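Local atomic coordinates of flavodoxin (Fusobacterium nucleatum, PDB entry 6OHK), a protein that binds flavin mononucleotide and transfers electrons, probably serving as a low-potential electron donor to a number of redox enzymes. Residues G159-I162 with T163-K167; V19-V22 with D23-E26; A67-N70 with N71-K74; G103-Y106 with L107-I110. The protein carries 1 engineered substitution. All coordinates share one frame; numbering follows the deposited sequence.

Contact 1: residues G159-I162 with T163-K167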
loop_
_atom_site.group_PDB
_atom_site.type_symbol
_atom_site.label_atom_id
_atom_site.label_comp_id
_atom_site.label_asym_id
_atom_site.label_seq_id
_atom_site.Cartn_x
_atom_site.Cartn_y
_atom_site.Cartn_z
ATOM N N GLY A 159 -12.945 0.502 0.925
ATOM C CA GLY A 159 -13.708 0.740 2.150
ATOM C C GLY A 159 -13.600 -0.410 3.124
ATOM O O GLY A 159 -13.420 -0.208 4.326
ATOM N N ASP A 160 -13.711 -1.636 2.628
ATOM C CA ASP A 160 -13.589 -2.787 3.499
ATOM C C ASP A 160 -12.196 -2.870 4.103
ATOM O O ASP A 160 -12.027 -3.233 5.269
ATOM C CB ASP A 160 -13.827 -4.073 2.716
ATOM C CG ASP A 160 -15.272 -4.298 2.331
ATOM O OD1 ASP A 160 -16.174 -3.564 2.790
ATOM O OD2 ASP A 160 -15.476 -5.256 1.539
ATOM N N TRP A 161 -11.171 -2.573 3.300
ATOM C CA TRP A 161 -9.796 -2.675 3.781
ATOM C C TRP A 161 -9.484 -1.621 4.841
ATOM O O TRP A 161 -8.839 -1.913 5.847
ATOM C CB TRP A 161 -8.875 -2.529 2.575
ATOM C CG TRP A 161 -7.429 -2.742 2.824
ATOM C CD1 TRP A 161 -6.805 -3.940 2.991
ATOM C CD2 TRP A 161 -6.410 -1.742 2.903
ATOM N NE1 TRP A 161 -5.462 -3.756 3.155
ATOM C CE2 TRP A 161 -5.190 -2.415 3.122
ATOM C CE3 TRP A 161 -6.410 -0.357 2.822
ATOM C CZ2 TRP A 161 -3.977 -1.744 3.207
ATOM C CZ3 TRP A 161 -5.188 0.298 2.932
ATOM C CH2 TRP A 161 -4.012 -0.405 3.117
ATOM N N ILE A 162 -9.930 -0.390 4.609
ATOM C CA ILE A 162 -9.718 0.663 5.603
ATOM C C ILE A 162 -10.374 0.279 6.929
ATOM O O ILE A 162 -9.789 0.452 8.011
ATOM C CB ILE A 162 -10.218 2.013 5.066
ATOM C CG1 ILE A 162 -9.346 2.499 3.910
ATOM C CG2 ILE A 162 -10.307 3.063 6.170
ATOM C CD1 ILE A 162 -7.929 2.889 4.275
ATOM N N THR A 163 -11.589 -0.274 6.872
ATOM C CA THR A 163 -12.245 -0.706 8.103
ATOM C C THR A 163 -11.406 -1.737 8.838
ATOM O O THR A 163 -11.276 -1.685 10.075
ATOM C CB THR A 163 -13.628 -1.247 7.768
ATOM O OG1 THR A 163 -14.420 -0.173 7.272
ATOM C CG2 THR A 163 -14.339 -1.857 8.959
ATOM N N GLU A 164 -10.818 -2.691 8.111
ATOM C CA GLU A 164 -10.011 -3.712 8.750
ATOM C C GLU A 164 -8.742 -3.144 9.353
ATOM O O GLU A 164 -8.401 -3.464 10.496
ATOM C CB GLU A 164 -9.676 -4.834 7.779
ATOM C CG GLU A 164 -10.863 -5.715 7.429
ATOM C CD GLU A 164 -11.647 -6.167 8.656
ATOM O OE1 GLU A 164 -12.855 -5.843 8.741
ATOM O OE2 GLU A 164 -11.044 -6.820 9.535
ATOM N N ILE A 165 -8.004 -2.328 8.602
ATOM C CA ILE A 165 -6.706 -1.926 9.129
ATOM C C ILE A 165 -6.861 -0.965 10.291
ATOM O O ILE A 165 -6.002 -0.935 11.191
ATOM C CB ILE A 165 -5.742 -1.389 8.068
ATOM C CG1 ILE A 165 -6.189 -0.038 7.514
ATOM C CG2 ILE A 165 -5.536 -2.421 6.963
ATOM C CD1 ILE A 165 -5.208 0.526 6.479
ATOM N N LYS A 166 -7.931 -0.180 10.298
ATOM C CA LYS A 166 -8.137 0.736 11.426
ATOM C C LYS A 166 -8.187 -0.011 12.756
ATOM O O LYS A 166 -7.809 0.548 13.797
ATOM C CB LYS A 166 -9.420 1.551 11.225
ATOM C CG LYS A 166 -9.247 2.693 10.269
ATOM C CD LYS A 166 -10.362 3.680 10.157
ATOM C CE LYS A 166 -11.763 3.168 10.129
ATOM N NZ LYS A 166 -12.640 4.341 10.521
ATOM N N LYS A 167 -8.596 -1.275 12.774
ATOM C CA LYS A 167 -8.670 -2.059 13.991
ATOM C C LYS A 167 -7.330 -2.332 14.608
ATOM O O LYS A 167 -7.249 -2.615 15.754
ATOM C CB LYS A 167 -9.375 -3.388 13.728
ATOM C CG LYS A 167 -10.794 -3.277 13.229
ATOM C CD LYS A 167 -11.431 -4.637 12.915
ATOM C CE LYS A 167 -12.762 -4.501 12.208
ATOM N NZ LYS A 167 -13.366 -5.796 11.760
HETATM O O HOH W 1 -13.877 -4.875 6.461
#
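Thr-163 and Gly-159 meet at one carbonyl oxygen: Gly-159 O takes the backbone N of Thr-163 at 3.1 Å, and the threonine hydroxyl OG1 lies at the same distance from that oxygen. The next three carbonyls, of Asp-160, Trp-161 and Ile-162, receive the amides of Glu-164, Ile-165 and Lys-166 in the regular i to i+4 pattern of an alpha helix. Asp-160 O has a second donor, a water 2.7 Å away that also gives a proton to Glu-164 OE1. That carboxylate is gripped further by Lys-167, whose NZ reaches OE1 of Glu-164 at 3.1 Å on its syn side in a salt bridge, while the carboxylate of Asp-160 pairs with Lys-156. On the apolar side Ile-165 CD1 sits over the six-membered ring of Trp-161 in a CH-pi contact, 3.8 Å from its centroid. The chi1 of Trp-161, -174°, sets CG opposite the backbone N, bringing the indole under this methyl; its NE1 donates to Gly-120 O. Trp-161, Ile-162 and Ile-165 all press on Ile-53 of strand 51-59, so this face seats helix 154-166 against the central sheet, with Ile-162 also touching Leu-29 just past helix 17-28.

Contact 2: residues V19-V22 with D23-E26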
loop_
_atom_site.group_PDB
_atom_site.type_symbol
_atom_site.label_atom_id
_atom_site.label_comp_id
_atom_site.label_asym_id
_atom_site.label_seq_id
_atom_site.Cartn_x
_atom_site.Cartn_y
_atom_site.Cartn_z
ATOM N N VAL A 19 -3.431 8.604 -7.788
ATOM C CA VAL A 19 -3.963 9.790 -7.116
ATOM C C VAL A 19 -5.427 9.595 -6.792
ATOM O O VAL A 19 -5.900 9.966 -5.704
ATOM C CB VAL A 19 -3.748 11.048 -7.995
ATOM C CG1 VAL A 19 -4.458 12.282 -7.411
ATOM C CG2 VAL A 19 -2.275 11.319 -8.192
ATOM N N GLY A 20 -6.182 9.048 -7.737
ATOM C CA GLY A 20 -7.576 8.816 -7.501
ATOM C C GLY A 20 -7.806 7.836 -6.381
ATOM O O GLY A 20 -8.738 7.995 -5.596
ATOM N N ILE A 21 -6.983 6.786 -6.311
ATOM C CA ILE A 21 -7.084 5.820 -5.226
ATOM C C ILE A 21 -6.809 6.498 -3.891
ATOM O O ILE A 21 -7.506 6.255 -2.904
ATOM C CB ILE A 21 -6.121 4.639 -5.475
ATOM C CG1 ILE A 21 -6.593 3.710 -6.590
ATOM C CG2 ILE A 21 -5.824 3.872 -4.203
ATOM C CD1 ILE A 21 -8.014 3.603 -6.858
ATOM N N VAL A 22 -5.795 7.350 -3.835
ATOM C CA VAL A 22 -5.506 8.062 -2.609
ATOM C C VAL A 22 -6.673 8.947 -2.219
ATOM O O VAL A 22 -7.024 9.033 -1.040
ATOM C CB VAL A 22 -4.185 8.830 -2.751
ATOM C CG1 VAL A 22 -3.972 9.836 -1.608
ATOM C CG2 VAL A 22 -3.039 7.845 -2.858
ATOM N N ASP A 23 -7.303 9.607 -3.184
ATOM C CA ASP A 23 -8.489 10.406 -2.877
ATOM C C ASP A 23 -9.603 9.563 -2.278
ATOM O O ASP A 23 -10.298 10.007 -1.352
ATOM C CB ASP A 23 -8.998 11.101 -4.141
ATOM C CG ASP A 23 -8.124 12.258 -4.576
ATOM O OD1 ASP A 23 -7.347 12.787 -3.749
ATOM O OD2 ASP A 23 -8.239 12.650 -5.763
ATOM N N GLU A 24 -9.787 8.343 -2.764
ATOM C CA GLU A 24 -10.781 7.454 -2.179
ATOM C C GLU A 24 -10.409 7.050 -0.761
ATOM O O GLU A 24 -11.271 7.027 0.134
ATOM C CB GLU A 24 -10.983 6.226 -3.074
ATOM C CG GLU A 24 -11.527 6.622 -4.432
ATOM C CD GLU A 24 -11.831 5.475 -5.380
ATOM O OE1 GLU A 24 -12.882 4.837 -5.197
ATOM O OE2 GLU A 24 -11.039 5.237 -6.324
ATOM N N ILE A 25 -9.145 6.706 -0.522
ATOM C CA ILE A 25 -8.682 6.394 0.823
ATOM C C ILE A 25 -8.944 7.565 1.759
ATOM O O ILE A 25 -9.470 7.395 2.867
ATOM C CB ILE A 25 -7.184 6.025 0.795
ATOM C CG1 ILE A 25 -6.983 4.682 0.094
ATOM C CG2 ILE A 25 -6.606 6.020 2.206
ATOM C CD1 ILE A 25 -5.519 4.384 -0.245
ATOM N N GLU A 26 -8.576 8.765 1.335
ATOM C CA GLU A 26 -8.771 9.945 2.165
ATOM C C GLU A 26 -10.240 10.144 2.494
ATOM O O GLU A 26 -10.583 10.527 3.624
ATOM C CB GLU A 26 -8.216 11.181 1.467
ATOM C CG GLU A 26 -6.704 11.200 1.380
ATOM C CD GLU A 26 -6.177 12.465 0.747
ATOM O OE1 GLU A 26 -6.998 13.305 0.298
ATOM O OE2 GLU A 26 -4.949 12.644 0.676
#
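Val-22, Asp-23 and Ile-21 carry most of this turn-to-turn contact. Val-22 gives its carbonyl to the next turn, Val-22 O accepting Glu-26 N at 2.8 Å, and its CG1 methyl meets the carboxylate of the same glutamate at OE2, 3.7 Å away. The methyl is directed there because it stands opposite the backbone N (chi1 168°), next to the carbonyl carbon. Glu-26 OE2 is itself bonded to Thr-36 OG1, so the acid spans from its own helix to strand 34-38. This is the helix of a right-handed beta-alpha-beta crossover, strand 7-11, helix 17-28, strand 34-38, part of the flavodoxin fold, and Val-22 packs on Tyr-11 and Thr-36 from its two strands. Asp-23 lies alongside Val-19, both side chains pointing the same way; its N binds Val-19 O at 2.9 Å, and its CG sits 3.4 Å from that same Val-19 O. Ile-21 parts its branches between two neighbours. CG2 of Ile-21 packs against Ile-25 CD1 at 4.0 Å, whereas its CD1 meets Glu-24 OE2 at 3.5 Å. Beyond them, Ile-25 rests on Ile-9, and Glu-24 reaches Thr-154, Pro-155 and Ile-158 of helix 154-166.

Contact 3: residues A67-N70 with N71-K74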
loop_
_atom_site.group_PDB
_atom_site.type_symbol
_atom_site.label_atom_id
_atom_site.label_comp_id
_atom_site.label_asym_id
_atom_site.label_seq_id
_atom_site.Cartn_x
_atom_site.Cartn_y
_atom_site.Cartn_z
ATOM N N ALA A 67 9.975 6.293 -7.856
ATOM C CA ALA A 67 10.200 7.130 -6.679
ATOM C C ALA A 67 10.269 6.304 -5.410
ATOM O O ALA A 67 10.992 6.666 -4.486
ATOM C CB ALA A 67 9.124 8.192 -6.566
ATOM N N TRP A 68 9.550 5.186 -5.330
ATOM C CA TRP A 68 9.758 4.249 -4.237
ATOM C C TRP A 68 11.085 3.512 -4.409
ATOM O O TRP A 68 11.871 3.426 -3.451
ATOM C CB TRP A 68 8.609 3.236 -4.160
ATOM C CG TRP A 68 7.366 3.702 -3.517
ATOM C CD1 TRP A 68 6.160 3.902 -4.121
ATOM C CD2 TRP A 68 7.198 4.019 -2.145
ATOM N NE1 TRP A 68 5.233 4.307 -3.174
ATOM C CE2 TRP A 68 5.852 4.385 -1.957
ATOM C CE3 TRP A 68 8.054 4.016 -1.047
ATOM C CZ2 TRP A 68 5.350 4.703 -0.713
ATOM C CZ3 TRP A 68 7.562 4.340 0.184
ATOM C CH2 TRP A 68 6.220 4.701 0.339
ATOM N N MET A 69 11.351 2.966 -5.597
ATOM C CA MET A 69 12.557 2.162 -5.782
ATOM C C MET A 69 13.806 2.971 -5.457
ATOM O O MET A 69 14.743 2.454 -4.834
ATOM C CB MET A 69 12.614 1.615 -7.213
ATOM C CG MET A 69 11.444 0.729 -7.597
ATOM S SD MET A 69 11.220 -0.742 -6.542
ATOM C CE MET A 69 12.660 -1.693 -6.957
ATOM N N ASN A 70 13.825 4.236 -5.835
ATOM C CA ASN A 70 14.998 5.061 -5.594
ATOM C C ASN A 70 15.195 5.354 -4.122
ATOM O O ASN A 70 16.297 5.763 -3.712
ATOM C CB ASN A 70 14.869 6.377 -6.350
ATOM C CG ASN A 70 15.034 6.218 -7.829
ATOM O OD1 ASN A 70 15.554 5.225 -8.303
ATOM N ND2 ASN A 70 14.530 7.189 -8.578
ATOM N N ASN A 71 14.156 5.179 -3.305
ATOM C CA ASN A 71 14.179 5.484 -1.883
ATOM C C ASN A 71 14.220 4.251 -1.015
ATOM O O ASN A 71 14.057 4.379 0.199
ATOM C CB ASN A 71 12.978 6.355 -1.530
ATOM C CG ASN A 71 13.228 7.777 -1.859
ATOM O OD1 ASN A 71 14.124 8.374 -1.252
ATOM N ND2 ASN A 71 12.471 8.355 -2.761
ATOM N N LEU A 72 14.443 3.070 -1.567
ATOM C CA LEU A 72 14.375 1.874 -0.736
ATOM C C LEU A 72 15.485 1.827 0.297
ATOM O O LEU A 72 15.271 1.292 1.388
ATOM C CB LEU A 72 14.407 0.600 -1.565
ATOM C CG LEU A 72 13.197 0.356 -2.479
ATOM C CD1 LEU A 72 13.376 -0.998 -3.130
ATOM C CD2 LEU A 72 11.892 0.422 -1.748
ATOM N N LYS A 73 16.691 2.331 -0.024
ATOM C CA LYS A 73 17.754 2.338 0.975
ATOM C C LYS A 73 17.425 3.303 2.108
ATOM O O LYS A 73 17.633 2.989 3.285
ATOM C CB LYS A 73 19.105 2.657 0.320
ATOM C CG LYS A 73 20.288 2.554 1.278
ATOM C CD LYS A 73 21.457 1.805 0.674
ATOM C CE LYS A 73 22.578 1.590 1.695
ATOM N NZ LYS A 73 22.293 0.536 2.701
ATOM N N LYS A 74 16.884 4.469 1.781
ATOM C CA LYS A 74 16.464 5.398 2.820
ATOM C C LYS A 74 15.341 4.811 3.652
ATOM O O LYS A 74 15.296 5.000 4.873
ATOM C CB LYS A 74 16.019 6.711 2.192
ATOM C CG LYS A 74 17.202 7.498 1.646
ATOM C CD LYS A 74 16.817 8.844 1.059
ATOM C CE LYS A 74 18.041 9.580 0.514
ATOM N NZ LYS A 74 18.827 8.750 -0.452
HETATM O O HOH W 2 17.322 5.185 -1.082
#
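Asn-71 reaches back across the turn to Ala-67, its side-chain ND2 donating to Ala-67 O at 2.8 Å. The oxygen lies close to the plane of the asparagine amide, and the N-H arrives nearly in line with the carbonyl of Ala-67. The side chain thus takes the carbonyl that an i+4 backbone amide would take in a continuing helix. Asn-71 N turns instead to Trp-68 O, 2.9 Å away and well above that carbonyl's plane, 58° out of it. A type I beta turn from Met-69 to Leu-72 follows, its closing bond from Leu-72 N to Met-69 O weak at 3.3 Å. Beside it the two side chains run together: bends at chi2 and chi3 lay SD and CE of Met-69 alongside Leu-72 CD1, each 4.0 Å from it. Further out, Trp-68 points away from 71-74, its NE1 bonding to Val-55 O of strand 51-59. Met-69 and Leu-72 both rest on Tyr-106 of helix 103-113. A water receives Lys-74 N and donates to Asn-70 O, bridging into the new helix. At the break between helices 66-69 and 72-77, a side-chain amide and a water thus supply donors to Ala-67 O and Asn-70 O, while apolar side chains join both helices to helix 103-113.

Contact 4: residues G103-Y106 with L107-I110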
loop_
_atom_site.group_PDB
_atom_site.type_symbol
_atom_site.label_atom_id
_atom_site.label_comp_id
_atom_site.label_asym_id
_atom_site.label_seq_id
_atom_site.Cartn_x
_atom_site.Cartn_y
_atom_site.Cartn_z
ATOM N N GLY A 103 4.896 -4.540 -6.850
ATOM C CA GLY A 103 5.689 -3.512 -6.206
ATOM C C GLY A 103 5.567 -3.512 -4.700
ATOM O O GLY A 103 6.498 -3.116 -4.000
ATOM N N ILE A 104 4.435 -3.963 -4.162
ATOM C CA ILE A 104 4.281 -3.941 -2.715
ATOM C C ILE A 104 5.182 -4.937 -2.013
ATOM O O ILE A 104 5.431 -4.768 -0.814
ATOM C CB ILE A 104 2.822 -4.057 -2.256
ATOM C CG1 ILE A 104 2.177 -5.402 -2.617
ATOM C CG2 ILE A 104 2.006 -2.886 -2.757
ATOM C CD1 ILE A 104 0.795 -5.576 -2.009
ATOM N N ARG A 105 5.737 -5.932 -2.706
ATOM C CA ARG A 105 6.701 -6.834 -2.076
ATOM C C ARG A 105 7.935 -6.081 -1.595
ATOM O O ARG A 105 8.462 -6.363 -0.513
ATOM C CB ARG A 105 7.092 -7.939 -3.056
ATOM C CG ARG A 105 8.259 -8.823 -2.580
ATOM C CD ARG A 105 8.060 -9.491 -1.262
ATOM N NE ARG A 105 6.987 -10.473 -1.297
ATOM C CZ ARG A 105 6.695 -11.293 -0.289
ATOM N NH1 ARG A 105 7.356 -11.230 0.865
ATOM N NH2 ARG A 105 5.727 -12.185 -0.425
ATOM N N TYR A 106 8.411 -5.132 -2.378
ATOM C CA TYR A 106 9.602 -4.385 -1.970
ATOM C C TYR A 106 9.367 -3.633 -0.670
ATOM O O TYR A 106 10.250 -3.572 0.194
ATOM C CB TYR A 106 10.034 -3.419 -3.072
ATOM C CG TYR A 106 10.546 -4.147 -4.270
ATOM C CD1 TYR A 106 9.695 -4.508 -5.307
ATOM C CD2 TYR A 106 11.884 -4.491 -4.369
ATOM C CE1 TYR A 106 10.151 -5.228 -6.372
ATOM C CE2 TYR A 106 12.354 -5.199 -5.464
ATOM C CZ TYR A 106 11.475 -5.553 -6.452
ATOM O OH TYR A 106 11.944 -6.269 -7.556
ATOM N N LEU A 107 8.172 -3.060 -0.504
ATOM C CA LEU A 107 7.841 -2.320 0.704
ATOM C C LEU A 107 7.639 -3.269 1.870
ATOM O O LEU A 107 8.143 -3.030 2.982
ATOM C CB LEU A 107 6.602 -1.463 0.439
ATOM C CG LEU A 107 6.699 -0.545 -0.777
ATOM C CD1 LEU A 107 5.416 0.276 -0.889
ATOM C CD2 LEU A 107 7.893 0.389 -0.702
ATOM N N TYR A 108 6.895 -4.352 1.643
ATOM C CA TYR A 108 6.633 -5.344 2.689
ATOM C C TYR A 108 7.922 -5.838 3.316
ATOM O O TYR A 108 8.055 -5.900 4.541
ATOM C CB TYR A 108 5.899 -6.528 2.066
ATOM C CG TYR A 108 5.570 -7.646 3.038
ATOM C CD1 TYR A 108 6.434 -8.697 3.274
ATOM C CD2 TYR A 108 4.376 -7.635 3.724
ATOM C CE1 TYR A 108 6.093 -9.719 4.182
ATOM C CE2 TYR A 108 4.032 -8.622 4.607
ATOM C CZ TYR A 108 4.886 -9.662 4.831
ATOM O OH TYR A 108 4.496 -10.660 5.734
ATOM N N ASP A 109 8.875 -6.236 2.481
ATOM C CA ASP A 109 10.060 -6.888 3.031
ATOM C C ASP A 109 10.838 -5.935 3.917
ATOM O O ASP A 109 11.386 -6.355 4.946
ATOM C CB ASP A 109 10.944 -7.387 1.900
ATOM C CG ASP A 109 10.430 -8.685 1.249
ATOM O OD1 ASP A 109 9.511 -9.325 1.758
ATOM O OD2 ASP A 109 11.002 -9.045 0.191
ATOM N N ILE A 110 10.868 -4.653 3.558
ATOM C CA ILE A 110 11.572 -3.669 4.377
ATOM C C ILE A 110 10.845 -3.410 5.683
ATOM O O ILE A 110 11.468 -3.382 6.752
ATOM C CB ILE A 110 11.797 -2.372 3.583
ATOM C CG1 ILE A 110 12.801 -2.630 2.467
ATOM C CG2 ILE A 110 12.265 -1.260 4.510
ATOM C CD1 ILE A 110 12.873 -1.587 1.384
#
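Arg-105 and Asp-109, one turn apart, form a salt bridge on the outer side of this helix, with NH1 of Arg-105 3.0 Å from OD1 of Asp-109. The bond is straight at 165°. Asp-109 OD1 lies at the edge of the guanidinium, almost in its plane, and is approached on its syn side. Bends at chi2 and chi3 curl the arginine round so that its CD also passes 3.3 Å from Asp-109 OD2. Alongside, the guanidinium and the ring of Tyr-108 are turned 72° apart, NH1 of Arg-105 lying 3.6 Å from CD1 of Tyr-108. The rest of the guanidinium is gripped elsewhere: NE bonds to Ser-133 O, and NH2 pairs with Glu-136. Helix 103-113 links strands 84-90 and 117-118 in a beta-alpha-beta unit of the flavodoxin fold, and its inner side is buried, whereas Asp-109 on the outer side is exposed. On that inner side Ile-104 packs against Ile-141 of strand 139-145 and Leu-107 against Leu-75 of helix 72-77. Tyr-108 N reaches Ile-104 O at 2.9 Å, and Tyr-108 CB rests 3.4 Å from that same Ile-104 O. Ile-110, also buried, folds its CD1 back to 3.5 Å from Tyr-106 O.

In the fold
Along the chain the order is contact 2, contact 3, contact 4, contact 1, and the helices fall on the two faces of the central, mainly parallel sheet, the layered alpha-beta-alpha plan of a flavodoxin. Contacts 1 and 2 share one face: their centres are 14 Å apart and Ile-162 CD1 meets Ile-25 CG2 at 4.0 Å. Contacts 3 and 4 share the other, with centres 11 Å apart and Trp-68 CE3 packed on Leu-107 CD2 at 3.6 Å. Across the sheet the centres of contacts 1 and 3 lie 27 Å apart. The helices thus cover both sheet faces while the flavin lies at one end, nearest contact 2, about 6 Å from the Val-19 side chain.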